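Atu0111 protein (Agrobacterium tumefaciens, PDB 2FSQ) is of unknown function but belongs to the 2H clan, many of whose members are phosphoesterases, and so may act on a phosphate ester. Local coordinates at residues K10-I15 against R197-L202; Y100-L105 against D116-R121; P129-R134 against A157-T162. All coordinates share one frame; numbering follows the deposited sequence.

Interaction 1 (K10-I15 against R197-L202). With ACY (acetic acid), chain C.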
# COMPACT_ATOMS: atom_id res chain seq x y z
N LYS A 10 -5.17 -11.53 16.72
CA LYS A 10 -6.11 -11.91 15.66
C LYS A 10 -5.57 -11.48 14.30
O LYS A 10 -5.63 -12.23 13.33
CB LYS A 10 -7.50 -11.30 15.91
CG LYS A 10 -8.12 -11.62 17.29
CD LYS A 10 -9.03 -12.84 17.24
CE LYS A 10 -9.94 -12.89 18.46
NZ LYS A 10 -11.08 -13.87 18.32
N ASP A 11 -5.01 -10.27 14.25
CA ASP A 11 -4.47 -9.71 13.01
C ASP A 11 -3.30 -10.52 12.39
O ASP A 11 -3.28 -10.76 11.18
CB ASP A 11 -4.09 -8.24 13.26
CG ASP A 11 -3.38 -7.62 12.09
OD1 ASP A 11 -2.22 -8.01 11.84
OD2 ASP A 11 -3.97 -6.73 11.43
N LEU A 12 -2.34 -10.94 13.22
CA LEU A 12 -1.20 -11.72 12.74
C LEU A 12 -1.57 -13.15 12.32
O LEU A 12 -0.98 -13.71 11.39
CB LEU A 12 -0.09 -11.77 13.80
CG LEU A 12 1.13 -12.66 13.55
CD1 LEU A 12 1.90 -12.22 12.33
CD2 LEU A 12 2.04 -12.68 14.75
N ASP A 13 -2.54 -13.74 13.02
CA ASP A 13 -2.99 -15.11 12.76
C ASP A 13 -3.59 -15.30 11.36
O ASP A 13 -3.75 -16.43 10.90
CB ASP A 13 -4.03 -15.54 13.80
CG ASP A 13 -4.01 -17.03 14.06
OD1 ASP A 13 -3.05 -17.51 14.70
OD2 ASP A 13 -4.96 -17.72 13.63
N TYR A 14 -3.94 -14.21 10.67
CA TYR A 14 -4.45 -14.30 9.30
C TYR A 14 -3.49 -15.06 8.35
O TYR A 14 -3.91 -15.78 7.43
CB TYR A 14 -4.73 -12.90 8.73
CG TYR A 14 -5.02 -12.94 7.24
CD1 TYR A 14 -6.26 -13.39 6.77
CD2 TYR A 14 -4.04 -12.59 6.30
CE1 TYR A 14 -6.52 -13.47 5.40
CE2 TYR A 14 -4.30 -12.66 4.93
CZ TYR A 14 -5.54 -13.10 4.49
OH TYR A 14 -5.79 -13.16 3.14
N ILE A 15 -2.20 -14.90 8.59
CA ILE A 15 -1.20 -15.44 7.67
C ILE A 15 -0.76 -16.87 7.99
O ILE A 15 0.14 -17.43 7.35
CB ILE A 15 0.02 -14.51 7.57
CG1 ILE A 15 0.79 -14.52 8.90
CG2 ILE A 15 -0.42 -13.11 7.12
CD1 ILE A 15 2.18 -13.94 8.82
N ARG A 197 6.67 -15.52 18.33
CA ARG A 197 7.88 -14.73 18.16
C ARG A 197 7.62 -13.49 17.28
O ARG A 197 8.02 -12.38 17.63
CB ARG A 197 9.00 -15.60 17.58
CG ARG A 197 10.16 -14.81 17.00
CD ARG A 197 11.43 -15.60 16.69
NE ARG A 197 11.16 -16.86 16.02
CZ ARG A 197 11.00 -17.00 14.71
NH1 ARG A 197 11.09 -15.94 13.90
NH2 ARG A 197 10.72 -18.19 14.20
N TRP A 198 6.95 -13.67 16.14
CA TRP A 198 6.58 -12.52 15.32
C TRP A 198 5.74 -11.53 16.12
O TRP A 198 5.96 -10.33 16.02
CB TRP A 198 5.87 -12.96 14.04
CG TRP A 198 6.84 -13.26 12.95
CD1 TRP A 198 7.51 -14.43 12.74
CD2 TRP A 198 7.25 -12.37 11.90
NE1 TRP A 198 8.33 -14.32 11.63
CE2 TRP A 198 8.20 -13.06 11.11
CE3 TRP A 198 6.94 -11.04 11.58
CZ2 TRP A 198 8.79 -12.48 9.98
CZ3 TRP A 198 7.54 -10.46 10.46
CH2 TRP A 198 8.47 -11.18 9.68
N GLN A 199 4.77 -12.02 16.88
CA GLN A 199 3.94 -11.07 17.64
C GLN A 199 4.77 -10.26 18.62
O GLN A 199 4.58 -9.04 18.77
CB GLN A 199 2.82 -11.76 18.39
CG GLN A 199 1.84 -10.73 18.98
CD GLN A 199 1.18 -9.88 17.91
OE1 GLN A 199 1.30 -8.63 17.87
NE2 GLN A 199 0.48 -10.55 17.01
N ALA A 200 5.70 -10.92 19.30
CA ALA A 200 6.51 -10.20 20.26
C ALA A 200 7.35 -9.13 19.56
O ALA A 200 7.45 -7.99 20.05
CB ALA A 200 7.39 -11.19 21.02
N MSE A 201 7.94 -9.47 18.41
CA MSE A 201 8.73 -8.51 17.67
C MSE A 201 7.86 -7.38 17.12
O MSE A 201 8.25 -6.22 17.19
CB MSE A 201 9.51 -9.19 16.54
CG MSE A 201 10.34 -8.23 15.69
SE MSE A 201 9.37 -7.38 14.22
CE MSE A 201 9.28 -8.93 13.03
N LEU A 202 6.67 -7.72 16.60
CA LEU A 202 5.80 -6.68 16.01
C LEU A 202 5.38 -5.68 17.10
O LEU A 202 5.33 -4.48 16.86
CB LEU A 202 4.57 -7.31 15.36
CG LEU A 202 4.91 -8.12 14.10
CD1 LEU A 202 3.76 -9.05 13.71
CD2 LEU A 202 5.26 -7.21 12.93
C ACY C . 10.00 -20.19 17.22
O ACY C . 10.67 -19.25 17.71
OXT ACY C . 9.74 -20.28 16.00
CH3 ACY C . 9.45 -21.27 18.10

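Interaction 2 (Y100-L105 against D116-R121)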
# COMPACT_ATOMS: atom_id res chain seq x y z
N TYR A 100 -13.66 -2.08 -10.50
CA TYR A 100 -12.25 -1.69 -10.34
C TYR A 100 -11.73 -0.96 -11.58
O TYR A 100 -10.52 -0.80 -11.76
CB TYR A 100 -11.39 -2.94 -10.06
CG TYR A 100 -11.92 -3.80 -8.95
CD1 TYR A 100 -12.74 -4.90 -9.23
CD2 TYR A 100 -11.70 -3.47 -7.62
CE1 TYR A 100 -13.25 -5.68 -8.21
CE2 TYR A 100 -12.22 -4.23 -6.60
CZ TYR A 100 -13.01 -5.32 -6.89
OH TYR A 100 -13.52 -6.08 -5.85
N TRP A 101 -12.66 -0.53 -12.42
CA TRP A 101 -12.38 0.04 -13.74
C TRP A 101 -13.49 1.05 -14.02
O TRP A 101 -14.62 0.85 -13.58
CB TRP A 101 -12.44 -1.08 -14.77
CG TRP A 101 -11.80 -0.81 -16.08
CD1 TRP A 101 -12.39 -0.29 -17.20
CD2 TRP A 101 -10.44 -1.09 -16.44
NE1 TRP A 101 -11.48 -0.22 -18.22
CE2 TRP A 101 -10.27 -0.70 -17.78
CE3 TRP A 101 -9.35 -1.64 -15.75
CZ2 TRP A 101 -9.05 -0.83 -18.45
CZ3 TRP A 101 -8.14 -1.77 -16.42
CH2 TRP A 101 -8.00 -1.37 -17.75
N PRO A 102 -13.17 2.14 -14.74
CA PRO A 102 -14.24 3.08 -15.07
C PRO A 102 -15.20 2.49 -16.10
O PRO A 102 -14.73 2.00 -17.11
CB PRO A 102 -13.50 4.28 -15.65
CG PRO A 102 -12.24 3.75 -16.20
CD PRO A 102 -11.87 2.59 -15.26
N GLN A 103 -16.51 2.54 -15.85
CA GLN A 103 -17.44 1.96 -16.82
C GLN A 103 -17.41 2.66 -18.18
O GLN A 103 -17.80 2.07 -19.17
CB GLN A 103 -18.87 1.94 -16.29
CG GLN A 103 -19.82 1.06 -17.13
CD GLN A 103 -21.12 0.73 -16.43
OE1 GLN A 103 -21.59 1.47 -15.58
NE2 GLN A 103 -21.71 -0.39 -16.81
N THR A 104 -16.92 3.89 -18.22
CA THR A 104 -16.83 4.61 -19.50
C THR A 104 -15.74 4.08 -20.44
O THR A 104 -15.72 4.45 -21.62
CB THR A 104 -16.54 6.09 -19.26
OG1 THR A 104 -15.31 6.18 -18.53
CG2 THR A 104 -17.65 6.72 -18.45
N LEU A 105 -14.85 3.23 -19.94
CA LEU A 105 -13.74 2.72 -20.76
C LEU A 105 -13.84 1.24 -21.02
O LEU A 105 -14.11 0.47 -20.12
CB LEU A 105 -12.39 2.98 -20.07
CG LEU A 105 -11.93 4.43 -19.91
CD1 LEU A 105 -10.52 4.45 -19.33
CD2 LEU A 105 -11.98 5.15 -21.24
N ASP A 116 -3.45 8.14 -19.71
CA ASP A 116 -3.69 9.42 -20.42
C ASP A 116 -5.07 10.02 -20.11
O ASP A 116 -5.18 11.24 -19.90
CB ASP A 116 -3.53 9.26 -21.94
CG ASP A 116 -2.13 8.79 -22.35
OD1 ASP A 116 -1.14 9.01 -21.62
OD2 ASP A 116 -2.01 8.23 -23.47
N TYR A 117 -6.11 9.19 -20.09
CA TYR A 117 -7.48 9.64 -19.77
C TYR A 117 -7.52 10.28 -18.39
O TYR A 117 -8.08 11.37 -18.22
CB TYR A 117 -8.46 8.45 -19.92
CG TYR A 117 -9.89 8.58 -19.37
CD1 TYR A 117 -10.90 9.22 -20.10
CD2 TYR A 117 -10.24 7.97 -18.16
CE1 TYR A 117 -12.23 9.28 -19.60
CE2 TYR A 117 -11.56 8.03 -17.66
CZ TYR A 117 -12.55 8.68 -18.38
OH TYR A 117 -13.87 8.73 -17.87
N TYR A 118 -6.86 9.64 -17.43
CA TYR A 118 -6.81 10.16 -16.09
C TYR A 118 -5.92 11.39 -15.92
O TYR A 118 -6.29 12.32 -15.20
CB TYR A 118 -6.39 9.05 -15.14
CG TYR A 118 -7.46 8.03 -14.87
CD1 TYR A 118 -8.81 8.39 -14.81
CD2 TYR A 118 -7.12 6.72 -14.59
CE1 TYR A 118 -9.79 7.45 -14.54
CE2 TYR A 118 -8.09 5.77 -14.29
CZ TYR A 118 -9.41 6.14 -14.27
OH TYR A 118 -10.36 5.21 -13.95
N ARG A 119 -4.74 11.38 -16.54
CA ARG A 119 -3.85 12.56 -16.48
C ARG A 119 -4.60 13.81 -16.93
O ARG A 119 -4.46 14.89 -16.32
CB ARG A 119 -2.60 12.34 -17.33
CG ARG A 119 -1.54 13.44 -17.15
CD ARG A 119 -0.67 13.56 -18.39
NE ARG A 119 0.46 12.62 -18.42
CZ ARG A 119 1.66 12.86 -17.89
NH1 ARG A 119 1.91 14.01 -17.26
NH2 ARG A 119 2.62 11.96 -18.00
N ASP A 120 -5.42 13.66 -17.97
CA ASP A 120 -6.26 14.74 -18.48
C ASP A 120 -7.36 15.12 -17.50
O ASP A 120 -7.55 16.29 -17.20
CB ASP A 120 -6.87 14.36 -19.84
CG ASP A 120 -7.87 15.39 -20.33
OD1 ASP A 120 -7.54 16.60 -20.36
OD2 ASP A 120 -9.00 14.99 -20.68
N ARG A 121 -8.08 14.12 -17.00
CA ARG A 121 -9.17 14.37 -16.08
C ARG A 121 -8.67 15.01 -14.80
O ARG A 121 -9.33 15.88 -14.24
CB ARG A 121 -9.90 13.07 -15.74
CG ARG A 121 -10.80 12.59 -16.82
CD ARG A 121 -11.45 11.28 -16.44
NE ARG A 121 -12.48 11.42 -15.41
CZ ARG A 121 -13.70 11.93 -15.61
NH1 ARG A 121 -14.05 12.40 -16.80
NH2 ARG A 121 -14.56 11.98 -14.60

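Interaction 3 (P129-R134 against A157-T162)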
# COMPACT_ATOMS: atom_id res chain seq x y z
N PRO A 129 -7.18 20.18 1.62
CA PRO A 129 -6.26 20.39 2.72
C PRO A 129 -5.29 19.24 2.93
O PRO A 129 -5.60 18.07 2.65
CB PRO A 129 -7.19 20.52 3.93
CG PRO A 129 -8.53 20.88 3.37
CD PRO A 129 -8.59 20.14 2.07
N ALA A 130 -4.12 19.57 3.45
CA ALA A 130 -3.14 18.56 3.82
C ALA A 130 -3.64 17.74 4.99
O ALA A 130 -4.46 18.20 5.80
CB ALA A 130 -1.82 19.22 4.19
N PHE A 131 -3.14 16.52 5.08
CA PHE A 131 -3.46 15.62 6.17
C PHE A 131 -2.18 15.00 6.72
O PHE A 131 -1.17 14.90 6.01
CB PHE A 131 -4.43 14.52 5.71
CG PHE A 131 -3.97 13.76 4.48
CD1 PHE A 131 -3.13 12.65 4.59
CD2 PHE A 131 -4.40 14.15 3.21
CE1 PHE A 131 -2.72 11.94 3.44
CE2 PHE A 131 -4.01 13.45 2.08
CZ PHE A 131 -3.16 12.35 2.19
N ASN A 132 -2.25 14.60 7.98
CA ASN A 132 -1.17 13.90 8.65
C ASN A 132 -1.66 12.51 9.05
O ASN A 132 -2.81 12.37 9.49
CB ASN A 132 -0.81 14.66 9.93
CG ASN A 132 -0.29 16.04 9.64
OD1 ASN A 132 0.68 16.20 8.91
ND2 ASN A 132 -0.93 17.05 10.23
N MSE A 133 -0.81 11.51 8.88
CA MSE A 133 -1.14 10.12 9.21
C MSE A 133 -0.18 9.61 10.28
O MSE A 133 0.95 10.11 10.40
CB MSE A 133 -1.04 9.22 7.96
CG MSE A 133 -1.79 9.74 6.74
SE MSE A 133 -3.73 9.71 6.95
CE MSE A 133 -4.09 7.80 6.93
N ARG A 134 -0.61 8.61 11.03
CA ARG A 134 0.23 7.96 12.05
C ARG A 134 0.07 6.45 11.93
O ARG A 134 -0.95 5.95 11.44
CB ARG A 134 -0.12 8.40 13.48
CG ARG A 134 -1.52 8.08 13.89
CD ARG A 134 -1.71 8.65 15.28
NE ARG A 134 -3.10 8.67 15.70
CZ ARG A 134 -3.61 7.77 16.52
NH1 ARG A 134 -2.85 6.77 16.97
NH2 ARG A 134 -4.89 7.85 16.86
N ALA A 157 -10.55 11.18 3.79
CA ALA A 157 -11.76 10.62 3.19
C ALA A 157 -12.28 11.55 2.10
O ALA A 157 -12.82 11.10 1.08
CB ALA A 157 -12.84 10.40 4.25
N LEU A 158 -12.13 12.87 2.30
CA LEU A 158 -12.54 13.83 1.27
C LEU A 158 -11.69 13.68 0.01
O LEU A 158 -12.20 13.72 -1.10
CB LEU A 158 -12.51 15.27 1.80
CG LEU A 158 -12.71 16.39 0.77
CD1 LEU A 158 -14.09 16.31 0.12
CD2 LEU A 158 -12.52 17.74 1.44
N TRP A 159 -10.38 13.54 0.18
CA TRP A 159 -9.52 13.25 -0.96
C TRP A 159 -10.02 12.03 -1.73
O TRP A 159 -10.12 12.07 -2.95
CB TRP A 159 -8.09 13.00 -0.50
CG TRP A 159 -7.26 14.23 -0.22
CD1 TRP A 159 -7.26 14.98 0.93
CD2 TRP A 159 -6.28 14.82 -1.08
NE1 TRP A 159 -6.34 16.02 0.82
CE2 TRP A 159 -5.73 15.93 -0.40
CE3 TRP A 159 -5.83 14.52 -2.37
CZ2 TRP A 159 -4.73 16.73 -0.97
CZ3 TRP A 159 -4.83 15.31 -2.93
CH2 TRP A 159 -4.31 16.43 -2.24
N ARG A 160 -10.32 10.95 -1.02
CA ARG A 160 -10.72 9.70 -1.67
C ARG A 160 -12.07 9.83 -2.35
O ARG A 160 -12.24 9.33 -3.45
CB ARG A 160 -10.70 8.54 -0.68
CG ARG A 160 -9.28 8.05 -0.43
CD ARG A 160 -9.19 6.99 0.66
NE ARG A 160 -10.19 5.94 0.47
CZ ARG A 160 -10.07 4.92 -0.38
NH1 ARG A 160 -8.98 4.80 -1.14
NH2 ARG A 160 -11.06 4.04 -0.49
N ASP A 161 -13.01 10.51 -1.71
CA ASP A 161 -14.32 10.69 -2.35
C ASP A 161 -14.16 11.51 -3.62
O ASP A 161 -14.82 11.26 -4.64
CB ASP A 161 -15.29 11.41 -1.41
CG ASP A 161 -15.81 10.53 -0.30
OD1 ASP A 161 -15.66 9.29 -0.39
OD2 ASP A 161 -16.37 11.08 0.68
N THR A 162 -13.27 12.50 -3.58
CA THR A 162 -13.05 13.33 -4.74
C THR A 162 -12.37 12.50 -5.84
O THR A 162 -12.75 12.57 -7.01
CB THR A 162 -12.24 14.60 -4.38
OG1 THR A 162 -12.86 15.26 -3.27
CG2 THR A 162 -12.16 15.58 -5.57

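Interaction 1 (K10-I15 against R197-L202)
Leu12 plugs the loop 10-15, near the start of the chain, into the flank of helix 195-212, a buried apolar loop-to-helix contact of this alpha-beta barrel-like 2H fold. Within the loop, Ile15 N is bonded to Leu12 O. Leu12 has its CG anti to the backbone N (chi1 174°), which brings the forked end to the helix, alongside Gln199 and obliquely across Leu202, where its two methyls part company. CD2 goes to the helix surface, 3.9 Å from Trp198 CB and 3.8 Å from Gln199 CB. CD1 meets the tip of Leu202, 3.9 Å from Leu202 CD1. Pro140 touches Leu12 as well. Trp198 lends only its CB here; its indole leads away and gives its NE1 hydrogen to Glu71.

Arg197 leaves the helix in another direction, away from 10-15. Its NH1 forms a salt bridge with the same Glu71, while the other edge of the guanidinium takes an acetic acid molecule, probably from the crystallisation liquor and probably ionised here. It docks side-on in the guanidinium plane, with Arg197 NE 3.0 Å from acetic acid O in a nearly straight bond (173°) and Arg197 NH2 2.9 Å from acetic acid OXT.

Interaction 2 (Y100-L105 against D116-R121)
Tyr117 carries its CG anti to the backbone N (chi1 167°), which swings the ring off helix 111-121 to meet Leu105, whose own CG lies beside the backbone N (chi1 -67°) and hence anti to the carbonyl carbon. The loop side of the contact is a type I beta turn from Pro102 to Leu105, closed by Leu105 N to Pro102 O; it belongs to the connection that runs from strand 84-92 into the helix, so the chain folds back on the helix it has yet to enter.

Leu105 sits on one face of the Tyr117 ring in a CH-pi contact: CD2 stands over the ring centre, 4.3 Å from the centroid, while CD1 leans to the rim, 3.7 Å from Tyr117 CD2. The opposite face carries Arg121 from the next turn of the same helix, its CD 3.4 Å above the ring plane but offset toward the rim, so the tyrosine lies between two aliphatic groups. At the far end of the ring, Thr104 crosses at about a right angle, and a hydrogen bond of 3.0 Å joins Thr104 OG1 to Tyr117 OH.

Tyr118 makes the second, more buried half. Its hydroxyl is hydrogen-bonded to Phe167 O, at the C-terminal end of helix 150-167, and on the way it brushes the proline ring: Tyr118 OH lies 3.3 Å from both Pro102 CG and Pro102 CD.

Interaction 3 (P129-R134 against A157-T162)
Trp159 receives the edge of Phe131 on one face of its indole and the carbonyl of Pro129 at its rim. The two rings form a T-shaped pair with planes at 80°, and the centroids of the Phe131 ring and the Trp159 five-membered ring lie 5.0 Å apart. Phe131 CE2 stands 3.7 Å above the indole, offset toward its rim, while Phe131 CD2 comes 3.6 Å from Trp159 NE1; relative to the phenylalanine ring, the indole nitrogen lies in its plane, at the edge.

That nitrogen does a second job. Trp159 NE1 donates to Pro129 O over 2.8 Å, with an N-H...O angle of 171° and the oxygen almost exactly in the indole plane, although the donor is tilted somewhat from the carbonyl's own plane. The bond satisfies the one polar atom of a buried side chain and probably helps fix the rotation of the indole, leaving a face to meet the phenylalanine edge.

In the fold, this is where the loop that becomes strand 133-139 packs against helix 150-167. The strand is an outermost one of a three-stranded antiparallel sheet, though Met133 also bonds through its backbone to Ile216. Phe131 reaches the helix with CG in the tight position between the backbone N and the carbonyl carbon (chi1 53°), and there it also touches Ile155 and Val156, as well as Met85 of strand 84-92. Asp152 OD1, nearer the start of the helix, accepts a hydrogen bond from Asn132 N, and Pro221 and Leu128 pack on the indole.

Next to the tryptophan, Leu158 O takes two hydrogens from Thr162, one turn on: from Thr162 N at 3.0 Å and from Thr162 OG1 at 2.7 Å, which approach from opposite faces of its carbonyl plane.

In the fold
The three contacts are separate, with no atoms touching between them. Interactions 1 and 2 lie on opposite sides of the chain's centre, their own centres 39 Å apart, and interaction 3 sits between these extremes in distance, 29 Å from interaction 1 and 21 Å from interaction 2. Interactions 2 and 3 come nearest, about 8 Å between closest atoms. Along the chain, interaction 1 closes a long loop that encloses the other two, which follow in series. Strands 84-92 and 179-182 each carry a His-x-Thr motif, the pair that in 2H relatives forms the active site; interactions 2 and 3 both border strand 84-92, through Pro102 and Phe131.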